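Local coordinates for extracellular solute-binding protein, family 1 (Bifidobacterium longum subsp. infantis ATCC 15697, PDB 3OMB) that probably binds a solute outside the cell for uptake by an ABC-type transporter and carries a bound magnesium ion, at residues A[207-212]-A[293-298]. Residues are numbered along the deposited sequence; the frame is centred on the assembly and turned at random.
Sequences DEIPMN and NADQIS. With MG (magnesium ion), chain B.
Asn212 reaches from the end of edge strand 209-211 to helix 289-297, joining sheet and helix within one lobe of a fold consistent with the type 2 periplasmic binding proteins. Its CB lies 3.4 Å, and its CG 3.7 Å, from Gln296 OE1. With CG anti to the backbone N (chi1 -152°), the amide extends to the helix; ND2 gives one hydrogen to each of two acceptors, while OD1 bonds just outside the segments. The bond to Gln296 OE1, 3.0 Å from ND2, is nearly straight and arrives on a lone pair in the carbonyl plane, although the two amide planes stand 84° apart. The second bond, from ND2 to Asp295 OD2, is more bent at 141° and meets the carboxylate on its anti side, slightly out of plane. Both acceptors are shared: Lys287 forms a salt bridge with Asp295 OD2, and Thr305 of strand 305-310, the parallel neighbour of 209-211, bonds to Gln296 OE1. Replacing Asn212 by a leucine would probably leave both oxygens without their amide donor and loosen the tie between strand and helix. Asp207 and Glu208 belong to the magnesium site, completed by side chains of Asp199, Asn201 and Asn203 and the backbone O of Gln205, probably an EF-hand-like loop; Asp207 OD1 sits 2.2 Å from the magnesium ion. Between that loop and Asn212, Ile209 points toward the helix, its CD1 resting 4.1 Å from Asp295 CG.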
loop_
_atom_site.group_PDB
_atom_site.type_symbol
_atom_site.label_atom_id
_atom_site.label_comp_id
_atom_site.label_asym_id
_atom_site.label_seq_id
_atom_site.Cartn_x
_atom_site.Cartn_y
_atom_site.Cartn_z
ATOM N N ASP A 207 -9.801 -15.048 27.978
ATOM C CA ASP A 207 -9.017 -13.940 27.499
ATOM C C ASP A 207 -8.910 -13.889 25.967
ATOM O O ASP A 207 -8.441 -12.903 25.430
ATOM C CB ASP A 207 -7.593 -13.988 28.104
ATOM C CG ASP A 207 -6.810 -15.263 27.742
ATOM O OD1 ASP A 207 -7.385 -16.324 27.405
ATOM O OD2 ASP A 207 -5.569 -15.220 27.838
ATOM N N GLU A 208 -9.300 -14.957 25.277
ATOM C CA GLU A 208 -9.227 -14.998 23.808
ATOM C C GLU A 208 -10.081 -13.883 23.175
ATOM O O GLU A 208 -11.257 -13.723 23.524
ATOM C CB GLU A 208 -9.706 -16.351 23.283
ATOM C CG GLU A 208 -8.804 -17.554 23.537
ATOM C CD GLU A 208 -8.810 -18.088 24.975
ATOM O OE1 GLU A 208 -9.628 -17.686 25.838
ATOM O OE2 GLU A 208 -7.975 -18.952 25.251
ATOM N N ILE A 209 -9.478 -13.115 22.259
ATOM C CA ILE A 209 -10.207 -12.193 21.385
ATOM C C ILE A 209 -10.445 -12.979 20.101
ATOM O O ILE A 209 -9.493 -13.194 19.346
ATOM C CB ILE A 209 -9.349 -10.954 21.057
ATOM C CG1 ILE A 209 -9.116 -10.121 22.311
ATOM C CG2 ILE A 209 -10.013 -10.094 19.967
ATOM C CD1 ILE A 209 -8.006 -9.086 22.167
ATOM N N PRO A 210 -11.697 -13.437 19.851
ATOM C CA PRO A 210 -11.848 -14.355 18.701
ATOM C C PRO A 210 -11.380 -13.726 17.384
ATOM O O PRO A 210 -10.597 -14.335 16.643
ATOM C CB PRO A 210 -13.349 -14.663 18.697
ATOM C CG PRO A 210 -13.714 -14.589 20.123
ATOM C CD PRO A 210 -12.954 -13.358 20.623
HETATM N N MSE A 211 -11.840 -12.509 17.108
HETATM C CA MSE A 211 -11.389 -11.798 15.922
HETATM C C MSE A 211 -11.137 -10.359 16.337
HETATM O O MSE A 211 -11.923 -9.779 17.111
HETATM C CB MSE A 211 -12.421 -11.890 14.799
HETATM C CG MSE A 211 -12.032 -11.110 13.555
HETATM SE SE MSE A 211 -13.421 -11.315 12.194
HETATM C CE MSE A 211 -12.523 -10.355 10.716
ATOM N N ASN A 212 -10.024 -9.801 15.874
ATOM C CA ASN A 212 -9.737 -8.395 16.165
ATOM C C ASN A 212 -9.726 -7.589 14.876
ATOM O O ASN A 212 -9.253 -8.057 13.847
ATOM C CB ASN A 212 -8.425 -8.226 16.975
ATOM C CG ASN A 212 -8.440 -6.983 17.849
ATOM O OD1 ASN A 212 -9.426 -6.241 17.881
ATOM N ND2 ASN A 212 -7.353 -6.743 18.555
ATOM N N ASN A 293 -2.387 -3.512 17.812
ATOM C CA ASN A 293 -1.297 -4.408 17.439
ATOM C C ASN A 293 -0.765 -5.152 18.673
ATOM O O ASN A 293 -0.438 -6.344 18.591
ATOM C CB ASN A 293 -0.162 -3.646 16.723
ATOM C CG ASN A 293 -0.534 -3.242 15.310
ATOM O OD1 ASN A 293 -0.995 -4.052 14.522
ATOM N ND2 ASN A 293 -0.326 -1.984 14.980
ATOM N N ALA A 294 -0.704 -4.453 19.803
ATOM C CA ALA A 294 -0.235 -5.075 21.041
ATOM C C ALA A 294 -1.148 -6.216 21.483
ATOM O O ALA A 294 -0.678 -7.156 22.096
ATOM C CB ALA A 294 -0.048 -4.045 22.163
ATOM N N ASP A 295 -2.443 -6.130 21.159
ATOM C CA ASP A 295 -3.392 -7.218 21.427
ATOM C C ASP A 295 -2.900 -8.536 20.841
ATOM O O ASP A 295 -2.892 -9.557 21.530
ATOM C CB ASP A 295 -4.773 -6.916 20.824
ATOM C CG ASP A 295 -5.559 -5.896 21.625
ATOM O OD1 ASP A 295 -5.213 -5.723 22.812
ATOM O OD2 ASP A 295 -6.520 -5.273 21.080
ATOM N N GLN A 296 -2.500 -8.497 19.572
ATOM C CA GLN A 296 -2.035 -9.684 18.831
ATOM C C GLN A 296 -0.679 -10.193 19.297
ATOM O O GLN A 296 -0.464 -11.411 19.398
ATOM C CB GLN A 296 -1.961 -9.362 17.316
ATOM C CG GLN A 296 -3.300 -9.436 16.592
ATOM C CD GLN A 296 -4.305 -8.368 17.027
ATOM O OE1 GLN A 296 -5.143 -8.613 17.913
ATOM N NE2 GLN A 296 -4.240 -7.182 16.397
ATOM N N ILE A 297 0.234 -9.267 19.582
ATOM C CA ILE A 297 1.583 -9.628 20.003
ATOM C C ILE A 297 1.614 -10.179 21.428
ATOM O O ILE A 297 2.434 -11.056 21.734
ATOM C CB ILE A 297 2.584 -8.462 19.790
ATOM C CG1 ILE A 297 2.871 -8.305 18.290
ATOM C CG2 ILE A 297 3.884 -8.695 20.564
ATOM C CD1 ILE A 297 3.868 -7.220 17.938
ATOM N N SER A 298 0.698 -9.694 22.272
ATOM C CA SER A 298 0.531 -10.194 23.639
ATOM C C SER A 298 1.895 -10.123 24.338
ATOM O O SER A 298 2.644 -9.140 24.153
ATOM C CB SER A 298 -0.065 -11.621 23.591
ATOM O OG SER A 298 -0.162 -12.250 24.858
HETATM MG MG MG B . -7.691 -18.538 27.556
#